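PDB 6YJO: FAD-binding PCMH-type domain-containing protein from Gibberella zeae, which binds FAD covalently and probably oxidises oligosaccharides as a member of the oxygen-dependent FAD-linked oxidoreductase family. Local coordinates for residues A138-G143 against V165-H170. Numbering follows the deposited sequence.
Sequences AGARLG and VGIAGH. With FAD (flavin-adenine dinucleotide), chain C.
L142 reaches across to V165, I167 and H170 while its backbone is tied to the same segment. Its CB runs past V165 O and CG comes to 3.4 Å from that oxygen, where the chain forks. CD1 packs against V165 CB at 3.8 Å and settles over the centre of the H170 ring, 3.7 Å from the ring centroid, in a CH-pi contact. CD2 meets the tip of I167, CD1, at 3.7 Å. With CG anti to the carbonyl carbon, chi1 (-66°) places it beside V165 O, and chi2 (-173°) turns CD1 to V165 and H170 and CD2 to I167.

Two backbone bonds flank R141 and G166, which form a single beta bridge: L142 N donates to V165 O (2.8 Å) and I167 N to A140 O (2.8 Å). R141 CA adds a C-H...O contact to V165 O, and its guanidinium NH1 is held by the carbonyls of G164 and G100. I167 CG2 packs against the carbonyl oxygens of A140 and A138; A138 O is hydrogen-bonded to S99 OG.

The 165-170 segment also carries the cofactor. G166 N donates to FAD O2P (2.6 Å), and G169 N makes a longer bond to O1P. H170 ND1 and the ribityl O2' are hydrogen-bonded at 2.7 Å; with NE2 hydrogen-bonded to G160 N, the ring is held at both nitrogens, which fixes its rotation. V165 CG2 touches the flavin at C9, and A168 CB approaches the adenine N7A. A glycine-rich turn whose backbone amides and helix start grip the FAD phosphate is characteristic of the PCMH-type FAD-binding domain.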
loop_
_atom_site.group_PDB
_atom_site.type_symbol
_atom_site.label_atom_id
_atom_site.label_comp_id
_atom_site.label_asym_id
_atom_site.label_seq_id
_atom_site.Cartn_x
_atom_site.Cartn_y
_atom_site.Cartn_z
ATOM N N ALA A 138 -5.156 14.973 -2.218
ATOM C CA ALA A 138 -5.434 13.560 -1.997
ATOM C C ALA A 138 -5.479 12.734 -3.279
ATOM O O ALA A 138 -5.433 11.502 -3.198
ATOM C CB ALA A 138 -6.754 13.426 -1.241
ATOM N N GLY A 139 -5.549 13.365 -4.446
ATOM C CA GLY A 139 -5.626 12.658 -5.704
ATOM C C GLY A 139 -4.319 12.480 -6.435
ATOM O O GLY A 139 -4.294 11.809 -7.472
ATOM N N ALA A 140 -3.231 13.063 -5.941
ATOM C CA ALA A 140 -1.947 12.904 -6.604
ATOM C C ALA A 140 -1.533 11.438 -6.607
ATOM O O ALA A 140 -1.713 10.718 -5.621
ATOM C CB ALA A 140 -0.877 13.751 -5.912
ATOM N N ARG A 141 -0.989 10.994 -7.734
ATOM C CA ARG A 141 -0.416 9.664 -7.840
ATOM C C ARG A 141 1.064 9.716 -7.477
ATOM O O ARG A 141 1.721 10.751 -7.621
ATOM C CB ARG A 141 -0.626 9.111 -9.253
ATOM C CG ARG A 141 -2.073 8.685 -9.496
ATOM C CD ARG A 141 -2.468 8.618 -10.972
ATOM N NE ARG A 141 -3.923 8.635 -11.122
ATOM C CZ ARG A 141 -4.715 7.592 -10.893
ATOM N NH1 ARG A 141 -4.199 6.434 -10.505
ATOM N NH2 ARG A 141 -6.027 7.711 -11.047
ATOM N N LEU A 142 1.581 8.585 -6.990
ATOM C CA LEU A 142 2.920 8.560 -6.409
ATOM C C LEU A 142 3.960 9.134 -7.363
ATOM O O LEU A 142 4.857 9.873 -6.943
ATOM C CB LEU A 142 3.295 7.129 -6.022
ATOM C CG LEU A 142 2.490 6.462 -4.906
ATOM C CD1 LEU A 142 3.134 5.132 -4.552
ATOM C CD2 LEU A 142 2.382 7.359 -3.683
ATOM N N GLY A 143 3.858 8.807 -8.651
ATOM C CA GLY A 143 4.854 9.281 -9.593
ATOM C C GLY A 143 4.745 10.765 -9.866
ATOM O O GLY A 143 5.751 11.425 -10.139
ATOM N N VAL A 165 -0.133 4.500 -8.361
ATOM C CA VAL A 165 -0.840 4.372 -7.094
ATOM C C VAL A 165 -1.197 5.753 -6.563
ATOM O O VAL A 165 -0.418 6.709 -6.684
ATOM C CB VAL A 165 0.024 3.580 -6.097
ATOM C CG1 VAL A 165 -0.444 3.789 -4.669
ATOM C CG2 VAL A 165 0.009 2.098 -6.464
ATOM N N GLY A 166 -2.395 5.870 -5.991
ATOM C CA GLY A 166 -2.820 7.129 -5.410
ATOM C C GLY A 166 -2.214 7.350 -4.035
ATOM O O GLY A 166 -2.001 6.417 -3.261
ATOM N N ILE A 167 -1.928 8.619 -3.733
ATOM C CA ILE A 167 -1.241 8.943 -2.487
ATOM C C ILE A 167 -2.132 8.651 -1.287
ATOM O O ILE A 167 -1.652 8.207 -0.238
ATOM C CB ILE A 167 -0.773 10.412 -2.499
ATOM C CG1 ILE A 167 0.108 10.713 -1.279
ATOM C CG2 ILE A 167 -1.959 11.366 -2.522
ATOM C CD1 ILE A 167 1.407 9.920 -1.246
ATOM N N ALA A 168 -3.438 8.894 -1.418
ATOM C CA ALA A 168 -4.341 8.751 -0.279
ATOM C C ALA A 168 -4.371 7.313 0.224
ATOM O O ALA A 168 -4.049 7.040 1.386
ATOM C CB ALA A 168 -5.741 9.222 -0.666
ATOM N N GLY A 169 -4.760 6.374 -0.640
ATOM C CA GLY A 169 -4.817 4.983 -0.226
ATOM C C GLY A 169 -3.468 4.433 0.189
ATOM O O GLY A 169 -3.383 3.608 1.101
ATOM N N HIS A 170 -2.400 4.885 -0.467
ATOM C CA HIS A 170 -1.061 4.394 -0.166
ATOM C C HIS A 170 -0.630 4.789 1.244
ATOM O O HIS A 170 -0.182 3.945 2.030
ATOM C CB HIS A 170 -0.092 4.942 -1.212
ATOM C CG HIS A 170 1.249 4.276 -1.218
ATOM N ND1 HIS A 170 1.421 2.943 -1.519
ATOM C CD2 HIS A 170 2.486 4.770 -0.978
ATOM C CE1 HIS A 170 2.706 2.641 -1.460
ATOM N NE2 HIS A 170 3.374 3.732 -1.132
HETATM P PA FAD C . -7.889 3.428 -4.066
HETATM O O1A FAD C . -8.691 2.268 -4.521
HETATM O O2A FAD C . -8.304 4.767 -4.698
HETATM O O5B FAD C . -7.906 3.540 -2.494
HETATM C C5B FAD C . -7.642 2.394 -1.658
HETATM C C4B FAD C . -8.243 2.624 -0.298
HETATM O O4B FAD C . -7.985 3.988 0.116
HETATM C C3B FAD C . -9.757 2.444 -0.232
HETATM O O3B FAD C . -10.151 1.934 1.037
HETATM C C2B FAD C . -10.260 3.869 -0.455
HETATM O O2B FAD C . -11.557 4.070 0.088
HETATM C C1B FAD C . -9.213 4.662 0.322
HETATM N N9A FAD C . -9.076 6.052 -0.109
HETATM C C8A FAD C . -8.660 6.516 -1.330
HETATM N N7A FAD C . -8.647 7.823 -1.433
HETATM C C5A FAD C . -9.090 8.252 -0.186
HETATM C C6A FAD C . -9.300 9.533 0.352
HETATM N N6A FAD C . -9.089 10.671 -0.315
HETATM N N1A FAD C . -9.747 9.607 1.625
HETATM C C2A FAD C . -9.959 8.476 2.300
HETATM N N3A FAD C . -9.795 7.215 1.897
HETATM C C4A FAD C . -9.357 7.170 0.631
HETATM N N1 FAD C . 1.845 -0.947 -1.924
HETATM C C2 FAD C . 3.050 -0.896 -1.282
HETATM O O2 FAD C . 3.125 -0.796 -0.052
HETATM N N3 FAD C . 4.223 -0.957 -2.018
HETATM C C4 FAD C . 4.315 -1.069 -3.391
HETATM O O4 FAD C . 5.415 -1.115 -3.939
HETATM C C4X FAD C . 3.030 -1.123 -4.061
HETATM N N5 FAD C . 3.021 -1.228 -5.361
HETATM C C5X FAD C . 1.791 -1.273 -5.999
HETATM C C6 FAD C . 1.752 -1.416 -7.380
HETATM C C7 FAD C . 0.548 -1.437 -8.073
HETATM C C7M FAD C . 0.559 -1.568 -9.573
HETATM C C8 FAD C . -0.660 -1.387 -7.356
HETATM C C8M FAD C . -1.987 -1.419 -8.063
HETATM C C9 FAD C . -0.628 -1.269 -5.969
HETATM C C9A FAD C . 0.582 -1.217 -5.290
HETATM N N10 FAD C . 0.643 -1.091 -3.889
HETATM C C10 FAD C . 1.849 -1.051 -3.240
HETATM C "C1'" FAD C . -0.586 -1.060 -3.085
HETATM C "C2'" FAD C . -1.075 0.342 -2.756
HETATM O "O2'" FAD C . -0.290 0.895 -1.701
HETATM C "C3'" FAD C . -2.532 0.253 -2.299
HETATM O "O3'" FAD C . -3.273 -0.412 -3.317
HETATM C "C4'" FAD C . -3.193 1.601 -2.021
HETATM O "O4'" FAD C . -3.989 1.523 -0.839
HETATM C "C5'" FAD C . -4.051 2.033 -3.187
HETATM O "O5'" FAD C . -4.359 3.433 -3.055
HETATM P P FAD C . -5.124 4.194 -4.191
HETATM O O1P FAD C . -5.631 5.538 -3.659
HETATM O O2P FAD C . -4.280 4.238 -5.411
HETATM O O3P FAD C . -6.360 3.198 -4.416
#